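Long-range contacts in secreted protein (Streptomyces lividans TK24, PDB 5LXZ), which probably acts as a secreted copper-radical oxidase of the galactose oxidase-like AA5 family, carrying copper in a site built from tyrosines and histidines: residues T289-Q294 / E333-T338; Q294-P299 / V323-G328; K536-I541 / I557-K562. The protein carries 1 engineered substitution. One frame throughout, in Å; residues are numbered along the deposited sequence.

Contact 1: residues T289-Q294 / E333-T338; sequences TDKVRQ and ETNKFT. With EDO (1,2-ethanediol), chain O; EDO (1,2-ethanediol), chain M; ACT (acetate ion), chain D.
Arg293 and Asn335 cross obliquely, their guanidinium and amide planes 37° apart, and each side chain grips a main-chain carbonyl of the opposite segment. Arg293 has CG anti to its backbone N, and a bend at chi3 (-64°) swings the guanidinium side-on to the Asn335 carbonyl. NE (3.1 Å) and NH2 (2.8 Å) of Arg293 both donate to Asn335 O, which sits close to the guanidinium plane. Going the other way, Asn335 ND2 donates to Val292 O at 3.0 Å, from well above that carbonyl's plane, while Asn335 OD1 is taken by Trp330 NE1. Phe337 comes in at about a right angle: its CB, not its ring, sits over the guanidinium centre, 3.4 Å from Arg293 CZ. The ring itself leads away and has a diol carbon over one face. At the guanidinium edge, NH2 of Arg293 also donates to acetate O, 3.1 Å away. Lys291, extended beyond CG, passes the CB of Asn335 and ends in a weak bond from NZ to Thr334 O. Thr334 OG1 accepts from Lys336 N, an ST turn. At the surface, the loop leaving one four-stranded sheet is thus tied to the hairpin turn before the outermost strand of the next, as between successive Kelch blades of a beta-propeller.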
loop_
_atom_site.group_PDB
_atom_site.type_symbol
_atom_site.label_atom_id
_atom_site.label_comp_id
_atom_site.label_asym_id
_atom_site.label_seq_id
_atom_site.Cartn_x
_atom_site.Cartn_y
_atom_site.Cartn_z
ATOM N N THR A 289 5.521 18.444 -9.629
ATOM C CA THR A 289 4.879 18.437 -10.940
ATOM C C THR A 289 4.123 19.755 -11.099
ATOM O O THR A 289 3.916 20.499 -10.132
ATOM C CB THR A 289 3.929 17.264 -11.110
ATOM O OG1 THR A 289 2.934 17.312 -10.094
ATOM C CG2 THR A 289 4.704 15.946 -11.026
ATOM N N ASP A 290 3.751 20.057 -12.332
ATOM C CA ASP A 290 3.158 21.363 -12.619
ATOM C C ASP A 290 1.722 21.516 -12.207
ATOM O O ASP A 290 1.305 22.624 -11.845
ATOM C CB ASP A 290 3.248 21.653 -14.105
ATOM C CG ASP A 290 4.672 21.817 -14.581
ATOM O OD1 ASP A 290 5.590 22.033 -13.743
ATOM O OD2 ASP A 290 4.820 21.674 -15.823
ATOM N N LYS A 291 0.936 20.457 -12.380
ATOM C CA LYS A 291 -0.505 20.527 -12.264
ATOM C C LYS A 291 -0.994 19.599 -11.157
ATOM O O LYS A 291 -0.355 18.619 -10.813
ATOM C CB LYS A 291 -1.169 20.139 -13.562
ATOM C CG LYS A 291 -0.868 21.092 -14.716
ATOM C CD LYS A 291 -1.433 20.542 -16.012
ATOM C CE LYS A 291 -1.134 21.428 -17.218
ATOM N NZ LYS A 291 -1.582 20.747 -18.456
ATOM N N VAL A 292 -2.091 20.011 -10.572
ATOM C CA VAL A 292 -2.735 19.283 -9.505
ATOM C C VAL A 292 -3.411 18.012 -10.004
ATOM O O VAL A 292 -4.164 18.028 -10.973
ATOM C CB VAL A 292 -3.856 20.211 -8.913
ATOM C CG1 VAL A 292 -4.785 19.493 -7.963
ATOM C CG2 VAL A 292 -3.227 21.387 -8.224
ATOM N N ARG A 293 -3.196 16.904 -9.282
ATOM C CA ARG A 293 -4.082 15.757 -9.437
ATOM C C ARG A 293 -4.156 15.005 -8.136
ATOM O O ARG A 293 -3.175 14.483 -7.606
ATOM C CB ARG A 293 -3.735 14.833 -10.565
ATOM C CG ARG A 293 -4.830 13.787 -10.681
ATOM C CD ARG A 293 -4.940 13.156 -12.021
ATOM N NE ARG A 293 -5.306 14.026 -13.123
ATOM C CZ ARG A 293 -6.543 14.436 -13.441
ATOM N NH1 ARG A 293 -7.607 14.115 -12.709
ATOM N NH2 ARG A 293 -6.712 15.170 -14.525
ATOM N N GLN A 294 -5.380 15.034 -7.606
ATOM C CA GLN A 294 -5.633 14.555 -6.273
ATOM C C GLN A 294 -6.161 13.138 -6.246
ATOM O O GLN A 294 -7.013 12.763 -7.064
ATOM C CB GLN A 294 -6.611 15.502 -5.575
ATOM C CG GLN A 294 -6.828 15.204 -4.113
ATOM C CD GLN A 294 -7.861 16.105 -3.495
ATOM O OE1 GLN A 294 -8.977 15.660 -3.147
ATOM N NE2 GLN A 294 -7.501 17.341 -3.308
ATOM N N GLU A 333 2.537 13.487 -17.546
ATOM C CA GLU A 333 3.163 14.646 -18.180
ATOM C C GLU A 333 2.145 15.684 -18.656
ATOM O O GLU A 333 2.410 16.875 -18.535
ATOM C CB GLU A 333 4.074 14.192 -19.315
ATOM C CG GLU A 333 5.220 13.321 -18.871
ATOM C CD GLU A 333 6.084 12.859 -20.022
ATOM O OE1 GLU A 333 5.646 11.946 -20.752
ATOM O OE2 GLU A 333 7.201 13.463 -20.215
ATOM N N THR A 334 1.019 15.270 -19.216
ATOM C CA THR A 334 -0.057 16.211 -19.589
ATOM C C THR A 334 -1.060 16.474 -18.501
ATOM O O THR A 334 -1.811 17.454 -18.542
ATOM C CB THR A 334 -0.854 15.718 -20.809
ATOM O OG1 THR A 334 -1.513 14.502 -20.441
ATOM C CG2 THR A 334 0.024 15.440 -22.007
ATOM N N ASN A 335 -1.082 15.554 -17.556
ATOM C CA ASN A 335 -2.049 15.506 -16.452
ATOM C C ASN A 335 -3.405 14.933 -16.808
ATOM O O ASN A 335 -4.251 14.855 -15.916
ATOM C CB ASN A 335 -2.189 16.816 -15.688
ATOM C CG ASN A 335 -2.609 16.584 -14.264
ATOM O OD1 ASN A 335 -2.098 15.692 -13.581
ATOM N ND2 ASN A 335 -3.559 17.370 -13.803
ATOM N N LYS A 336 -3.606 14.548 -18.060
ATOM C CA LYS A 336 -4.889 14.021 -18.509
ATOM C C LYS A 336 -5.203 12.729 -17.784
ATOM O O LYS A 336 -4.321 11.885 -17.567
ATOM C CB LYS A 336 -4.880 13.775 -20.013
ATOM C CG LYS A 336 -6.261 13.432 -20.557
ATOM C CD LYS A 336 -6.241 13.408 -22.065
ATOM C CE LYS A 336 -7.566 12.888 -22.600
ATOM N NZ LYS A 336 -7.460 12.731 -24.082
ATOM N N PHE A 337 -6.465 12.601 -17.381
ATOM C CA PHE A 337 -6.940 11.409 -16.712
ATOM C C PHE A 337 -8.140 10.890 -17.469
ATOM O O PHE A 337 -9.112 11.639 -17.686
ATOM C CB PHE A 337 -7.300 11.701 -15.274
ATOM C CG PHE A 337 -7.542 10.448 -14.453
ATOM C CD1 PHE A 337 -6.477 9.844 -13.820
ATOM C CD2 PHE A 337 -8.784 9.900 -14.321
ATOM C CE1 PHE A 337 -6.660 8.703 -13.072
ATOM C CE2 PHE A 337 -8.983 8.754 -13.585
ATOM C CZ PHE A 337 -7.914 8.150 -12.968
ATOM N N THR A 338 -8.096 9.633 -17.867
ATOM C CA THR A 338 -9.176 9.004 -18.609
ATOM C C THR A 338 -9.728 7.846 -17.761
ATOM O O THR A 338 -9.019 6.885 -17.486
ATOM C CB THR A 338 -8.685 8.495 -19.945
ATOM O OG1 THR A 338 -8.068 9.549 -20.699
ATOM C CG2 THR A 338 -9.877 7.992 -20.792
HETATM C C1 EDO O . 2.311 17.969 -15.217
HETATM O O1 EDO O . 1.666 18.141 -13.974
HETATM C C2 EDO O . 3.689 17.386 -14.955
HETATM O O2 EDO O . 4.652 18.313 -14.394
HETATM C C1 EDO M . -8.519 11.448 -11.152
HETATM O O1 EDO M . -9.848 11.824 -10.764
HETATM C C2 EDO M . -7.544 11.875 -10.062
HETATM O O2 EDO M . -7.721 13.241 -9.624
HETATM C C ACT D . -10.333 15.448 -14.696
HETATM O O ACT D . -9.512 16.393 -14.667
HETATM O OXT ACT D . -10.359 14.651 -15.659
HETATM C CH3 ACT D . -11.283 15.274 -13.549
#

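Contact 2: residues Q294-P299 / V323-G328; sequences QFPTYP and VGRTPG. With EDO (1,2-ethanediol), chain M; ACT (acetate ion), chain E.
Pro296 lays the CD side of its ring against the carbonyl of Gly324, with CD only 3.0 Å from Gly324 O. This is the crossover of a Kelch-type propeller: 294-299 carries the chain from one four-stranded blade to the first strand of the next, and 323-328 is the loop that leads into that next blade's third strand. No direct hydrogen bond joins the two; the fit is by shape. The CA of Gly324 approaches Gln294 O to 3.6 Å, and a side chain here would point into 294-299, where a CB would fall 2.5 Å from that same Gln294 O; the positive phi of 71° also favours glycine. Gln294, extended with CG anti to its N, crosses Val323 at about a right angle, so that OE1 lies 3.9 Å from Val323 CG1. The guanidinium of Arg325 presents one face to the Pro296 ring, more toward the rim than the middle, while NH1 of Arg325 makes a salt bridge with Glu350. Phe295 leaves its backbone away from 323-328, and its ring meets that of Tyr311 edge-to-face; a diol carbon rests over one face of the Phe295 ring. The O2 hydroxyl of that diol donates to Gln294 O at 2.7 Å. Further along, Tyr298 stacks on the copper ligand Tyr248, so the buried end of this crossover borders the metal site. One water bridges the loops, 2.9 Å from Gln294 OE1 and 2.8 Å from Val323 O.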
loop_
_atom_site.group_PDB
_atom_site.type_symbol
_atom_site.label_atom_id
_atom_site.label_comp_id
_atom_site.label_asym_id
_atom_site.label_seq_id
_atom_site.Cartn_x
_atom_site.Cartn_y
_atom_site.Cartn_z
ATOM N N GLN A 294 -5.380 15.034 -7.606
ATOM C CA GLN A 294 -5.633 14.555 -6.273
ATOM C C GLN A 294 -6.161 13.138 -6.246
ATOM O O GLN A 294 -7.013 12.763 -7.064
ATOM C CB GLN A 294 -6.611 15.502 -5.575
ATOM C CG GLN A 294 -6.828 15.204 -4.113
ATOM C CD GLN A 294 -7.861 16.105 -3.495
ATOM O OE1 GLN A 294 -8.977 15.660 -3.147
ATOM N NE2 GLN A 294 -7.501 17.341 -3.308
ATOM N N PHE A 295 -5.616 12.378 -5.295
ATOM C CA PHE A 295 -6.050 11.019 -5.014
ATOM C C PHE A 295 -6.150 10.806 -3.506
ATOM O O PHE A 295 -5.472 11.493 -2.752
ATOM C CB PHE A 295 -5.020 9.988 -5.538
ATOM C CG PHE A 295 -4.831 9.979 -7.023
ATOM C CD1 PHE A 295 -3.879 10.788 -7.621
ATOM C CD2 PHE A 295 -5.611 9.152 -7.822
ATOM C CE1 PHE A 295 -3.717 10.782 -8.981
ATOM C CE2 PHE A 295 -5.445 9.144 -9.213
ATOM C CZ PHE A 295 -4.454 9.939 -9.777
ATOM N N PRO A 296 -6.897 9.786 -3.096
ATOM C CA PRO A 296 -6.809 9.333 -1.721
ATOM C C PRO A 296 -5.437 8.774 -1.404
ATOM O O PRO A 296 -4.628 8.666 -2.320
ATOM C CB PRO A 296 -7.847 8.206 -1.639
ATOM C CG PRO A 296 -8.084 7.811 -3.045
ATOM C CD PRO A 296 -7.829 8.984 -3.907
ATOM N N THR A 297 -5.211 8.369 -0.175
ATOM C CA THR A 297 -3.895 7.867 0.240
ATOM C C THR A 297 -3.628 6.479 -0.286
ATOM O O THR A 297 -4.531 5.749 -0.677
ATOM C CB THR A 297 -3.760 7.860 1.768
ATOM O OG1 THR A 297 -4.673 6.905 2.324
ATOM C CG2 THR A 297 -3.953 9.237 2.329
ATOM N N TYR A 298 -2.352 6.115 -0.338
ATOM C CA TYR A 298 -1.872 4.884 -0.946
ATOM C C TYR A 298 -2.643 4.526 -2.218
ATOM O O TYR A 298 -3.101 3.364 -2.379
ATOM C CB TYR A 298 -1.828 3.709 0.045
ATOM C CG TYR A 298 -0.778 3.813 1.117
ATOM C CD1 TYR A 298 0.537 4.078 0.801
ATOM C CD2 TYR A 298 -1.083 3.602 2.464
ATOM C CE1 TYR A 298 1.505 4.152 1.775
ATOM C CE2 TYR A 298 -0.129 3.693 3.448
ATOM C CZ TYR A 298 1.173 3.931 3.115
ATOM O OH TYR A 298 2.099 3.987 4.141
ATOM N N PRO A 299 -2.752 5.450 -3.168
ATOM C CA PRO A 299 -3.395 5.082 -4.426
ATOM C C PRO A 299 -2.589 4.034 -5.142
ATOM O O PRO A 299 -1.384 4.117 -5.227
ATOM C CB PRO A 299 -3.451 6.377 -5.224
ATOM C CG PRO A 299 -2.260 7.144 -4.672
ATOM C CD PRO A 299 -2.152 6.803 -3.222
ATOM N N VAL A 323 -13.484 12.728 -5.736
ATOM C CA VAL A 323 -12.315 13.154 -6.457
ATOM C C VAL A 323 -11.345 11.995 -6.320
ATOM O O VAL A 323 -11.005 11.585 -5.209
ATOM C CB VAL A 323 -11.656 14.407 -5.851
ATOM C CG1 VAL A 323 -10.415 14.777 -6.621
ATOM C CG2 VAL A 323 -12.668 15.555 -5.816
ATOM N N GLY A 324 -10.841 11.513 -7.444
ATOM C CA GLY A 324 -9.800 10.511 -7.416
ATOM C C GLY A 324 -10.224 9.141 -6.958
ATOM O O GLY A 324 -9.422 8.383 -6.426
ATOM N N ARG A 325 -11.508 8.836 -7.099
ATOM C CA ARG A 325 -12.034 7.599 -6.660
ATOM C C ARG A 325 -12.359 6.678 -7.816
ATOM O O ARG A 325 -12.758 5.536 -7.590
ATOM C CB ARG A 325 -13.287 7.818 -5.789
ATOM C CG ARG A 325 -12.990 8.606 -4.563
ATOM C CD ARG A 325 -12.431 7.743 -3.501
ATOM N NE ARG A 325 -12.308 8.475 -2.242
ATOM C CZ ARG A 325 -12.093 7.886 -1.067
ATOM N NH1 ARG A 325 -12.115 6.581 -0.980
ATOM N NH2 ARG A 325 -11.955 8.632 0.032
ATOM N N THR A 326 -12.254 7.177 -9.038
ATOM C CA THR A 326 -12.589 6.323 -10.216
ATOM C C THR A 326 -11.279 5.756 -10.799
ATOM O O THR A 326 -10.355 6.539 -11.027
ATOM C CB THR A 326 -13.283 7.140 -11.296
ATOM O OG1 THR A 326 -14.426 7.814 -10.706
ATOM C CG2 THR A 326 -13.819 6.241 -12.374
ATOM N N PRO A 327 -11.214 4.455 -11.090
ATOM C CA PRO A 327 -10.039 3.935 -11.818
ATOM C C PRO A 327 -9.830 4.657 -13.125
ATOM O O PRO A 327 -10.741 5.130 -13.768
ATOM C CB PRO A 327 -10.398 2.481 -12.099
ATOM C CG PRO A 327 -11.475 2.140 -11.149
ATOM C CD PRO A 327 -12.234 3.400 -10.899
ATOM N N GLY A 328 -8.586 4.702 -13.562
ATOM C CA GLY A 328 -8.322 5.316 -14.846
ATOM C C GLY A 328 -6.843 5.350 -15.183
ATOM O O GLY A 328 -6.002 4.920 -14.438
HETATM C C1 EDO M . -8.519 11.448 -11.152
HETATM O O1 EDO M . -9.848 11.824 -10.764
HETATM C C2 EDO M . -7.544 11.875 -10.062
HETATM O O2 EDO M . -7.721 13.241 -9.624
HETATM C C ACT E . -12.862 12.694 -10.466
HETATM O O ACT E . -11.824 13.266 -10.104
HETATM O OXT ACT E . -12.989 11.463 -10.311
HETATM C CH3 ACT E . -13.958 13.517 -11.087
HETATM O O HOH W 1 -9.077 12.763 -3.511
#

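Contact 3: residues K536-I541 / I557-K562; sequences KKVRLI and IALDFK. With EDO (1,2-ethanediol), chain K.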
loop_
_atom_site.group_PDB
_atom_site.type_symbol
_atom_site.label_atom_id
_atom_site.label_comp_id
_atom_site.label_asym_id
_atom_site.label_seq_id
_atom_site.Cartn_x
_atom_site.Cartn_y
_atom_site.Cartn_z
ATOM N N LYS A 536 10.118 -24.648 -19.014
ATOM C CA LYS A 536 9.040 -24.157 -19.841
ATOM C C LYS A 536 8.795 -22.666 -19.736
ATOM O O LYS A 536 8.245 -22.071 -20.663
ATOM C CB LYS A 536 7.723 -24.868 -19.520
ATOM C CG LYS A 536 7.734 -26.345 -19.854
ATOM C CD LYS A 536 7.949 -26.668 -21.339
ATOM C CE LYS A 536 6.825 -26.185 -22.216
ATOM N NZ LYS A 536 6.868 -26.930 -23.515
ATOM N N LYS A 537 9.167 -22.080 -18.599
ATOM C CA LYS A 537 8.894 -20.665 -18.329
ATOM C C LYS A 537 10.083 -20.065 -17.640
ATOM O O LYS A 537 10.666 -20.678 -16.763
ATOM C CB LYS A 537 7.713 -20.498 -17.386
ATOM C CG LYS A 537 6.361 -20.790 -17.970
ATOM C CD LYS A 537 5.311 -20.570 -16.905
ATOM C CE LYS A 537 3.966 -20.982 -17.402
ATOM N NZ LYS A 537 3.023 -20.861 -16.276
ATOM N N VAL A 538 10.410 -18.836 -18.024
ATOM C CA VAL A 538 11.398 -18.055 -17.301
ATOM C C VAL A 538 10.680 -16.748 -16.944
ATOM O O VAL A 538 10.070 -16.105 -17.812
ATOM C CB VAL A 538 12.639 -17.782 -18.162
ATOM C CG1 VAL A 538 13.669 -16.915 -17.445
ATOM C CG2 VAL A 538 13.285 -19.118 -18.559
ATOM N N ARG A 539 10.792 -16.347 -15.689
ATOM C CA ARG A 539 10.137 -15.142 -15.195
ATOM C C ARG A 539 11.134 -14.272 -14.446
ATOM O O ARG A 539 11.893 -14.761 -13.595
ATOM C CB ARG A 539 8.988 -15.537 -14.264
ATOM C CG ARG A 539 7.855 -16.297 -14.900
ATOM C CD ARG A 539 7.117 -15.417 -15.892
ATOM N NE ARG A 539 6.026 -16.115 -16.584
ATOM C CZ ARG A 539 6.125 -16.681 -17.784
ATOM N NH1 ARG A 539 7.263 -16.725 -18.450
ATOM N NH2 ARG A 539 5.051 -17.274 -18.308
ATOM N N LEU A 540 11.092 -12.983 -14.761
ATOM C CA LEU A 540 11.827 -11.978 -14.044
ATOM C C LEU A 540 10.839 -11.263 -13.135
ATOM O O LEU A 540 9.902 -10.658 -13.630
ATOM C CB LEU A 540 12.412 -11.044 -15.055
ATOM C CG LEU A 540 13.693 -10.389 -14.830
ATOM C CD1 LEU A 540 14.832 -11.344 -14.465
ATOM C CD2 LEU A 540 14.056 -9.501 -16.032
ATOM N N ILE A 541 10.982 -11.433 -11.827
ATOM C CA ILE A 541 9.980 -10.945 -10.874
ATOM C C ILE A 541 10.597 -9.867 -10.020
ATOM O O ILE A 541 11.607 -10.092 -9.331
ATOM C CB ILE A 541 9.423 -12.075 -10.011
ATOM C CG1 ILE A 541 8.960 -13.208 -10.922
ATOM C CG2 ILE A 541 8.317 -11.513 -9.130
ATOM C CD1 ILE A 541 8.181 -14.291 -10.239
ATOM N N ILE A 557 7.681 -10.674 -15.362
ATOM C CA ILE A 557 7.902 -10.432 -16.782
ATOM C C ILE A 557 8.352 -11.730 -17.424
ATOM O O ILE A 557 9.291 -12.363 -16.965
ATOM C CB ILE A 557 8.965 -9.352 -16.952
ATOM C CG1 ILE A 557 8.457 -8.047 -16.300
ATOM C CG2 ILE A 557 9.310 -9.149 -18.427
ATOM C CD1 ILE A 557 9.569 -7.171 -15.821
ATOM N N ALA A 558 7.664 -12.146 -18.486
ATOM C CA ALA A 558 8.144 -13.357 -19.200
ATOM C C ALA A 558 9.398 -13.114 -19.994
ATOM O O ALA A 558 9.481 -12.104 -20.675
ATOM C CB ALA A 558 7.046 -13.816 -20.148
ATOM N N LEU A 559 10.336 -14.054 -19.953
ATOM C CA LEU A 559 11.552 -13.976 -20.774
ATOM C C LEU A 559 11.571 -15.092 -21.803
ATOM O O LEU A 559 11.288 -16.227 -21.491
ATOM C CB LEU A 559 12.809 -14.122 -19.948
ATOM C CG LEU A 559 13.051 -13.272 -18.720
ATOM C CD1 LEU A 559 14.508 -13.232 -18.292
ATOM C CD2 LEU A 559 12.527 -11.883 -18.869
ATOM N N ASP A 560 11.956 -14.728 -23.016
ATOM C CA ASP A 560 12.249 -15.735 -24.027
ATOM C C ASP A 560 13.531 -16.452 -23.595
ATOM O O ASP A 560 14.391 -15.894 -22.935
ATOM C CB ASP A 560 12.442 -15.079 -25.396
ATOM C CG ASP A 560 11.149 -14.593 -26.005
ATOM O OD1 ASP A 560 10.068 -15.026 -25.592
ATOM O OD2 ASP A 560 11.235 -13.783 -26.946
ATOM N N PHE A 561 13.645 -17.734 -23.951
ATOM C CA PHE A 561 14.827 -18.498 -23.566
ATOM C C PHE A 561 15.106 -19.614 -24.563
ATOM O O PHE A 561 14.232 -20.026 -25.293
ATOM C CB PHE A 561 14.649 -19.127 -22.197
ATOM C CG PHE A 561 13.552 -20.152 -22.129
ATOM C CD1 PHE A 561 12.249 -19.799 -21.838
ATOM C CD2 PHE A 561 13.840 -21.494 -22.323
ATOM C CE1 PHE A 561 11.250 -20.756 -21.753
ATOM C CE2 PHE A 561 12.841 -22.448 -22.249
ATOM C CZ PHE A 561 11.554 -22.083 -21.971
ATOM N N LYS A 562 16.340 -20.072 -24.512
ATOM C CA LYS A 562 16.759 -21.263 -25.282
ATOM C C LYS A 562 17.611 -22.149 -24.377
ATOM O O LYS A 562 18.478 -21.689 -23.666
ATOM C CB LYS A 562 17.522 -20.841 -26.532
ATOM C CG LYS A 562 16.637 -20.435 -27.700
HETATM C C1 EDO K . 7.246 -17.342 -21.995
HETATM O O1 EDO K . 6.259 -17.757 -21.050
HETATM C C2 EDO K . 8.606 -18.035 -21.810
HETATM O O2 EDO K . 9.249 -17.756 -20.535
#
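Three nearly straight main-chain hydrogen bonds zip these strands together. Leu540 and Ile557 form an antiparallel hydrogen-bonded pair, with Leu540 N to Ile557 O at 2.9 Å and Ile557 N to Leu540 O at 2.8 Å, both donors lying in the plane of the carbonyl they reach. Next comes the non-hydrogen-bonded pair Arg539-Ala558, where a CA-H...O contact runs from Arg539 CA to Ile557 O. Leu559 N then donates to Val538 O at 3.0 Å, but the return link is indirect: a diol hydroxyl, O2, accepts from Val538 N and donates to Leu559 O, where the strands begin to part.

Among the polar side chains, Arg539 folds back by its bend at chi2 (-67°), so that NH1 also donates to Val538 O, giving that oxygen two donors. The CB of Ala558 lies over one face of the guanidinium, 3.4 Å from Arg539 NH1, and the other diol oxygen, O1, is held at the edge by NH1 and NH2. NE of Arg539 makes a salt bridge with Asp416, which Lys537 shares.

Leu540 and Ile557 share a face of the sheet, the one opposite Arg539 and Ala558. In the apolar contacts, CG1 of Val538 meets Leu559 CB at 3.8 Å, and its CG2 touches Phe561 CD1 at 3.5 Å. CD2 of Leu559 reaches Leu540 CB. The Phe561 ring turns its edge to Lys536 O.

Lys536 and Lys537 both face Thr589, a classic beta bulge in this strand against its other neighbour, 582-590. Together this is an antiparallel strand pair inside the sheet of the E-set, immunoglobulin-like domain that follows the propeller in galactose oxidase-like proteins.

Overall arrangement
Contacts 1 and 2 work as one seam between neighbouring propeller blades. Their centres are about 12 Å apart, they share Gln294 and one diol, and contact 2 falls within the stretch of chain that contact 1 brackets. The ring of Phe337 joins them, its CZ 3.4 Å from Gly328 CA and its CE1 4.1 Å from Phe295 CE2. Contact 1 keeps to the surface, whereas contact 2 runs inward: the side chain of Pro296 is about 13 Å from a copper ion. Contact 3 belongs to the C-terminal domain, its centre about 35 Å from that of contact 1 and about 33 Å from that of contact 2, with nearest atoms about 20 and 19 Å apart.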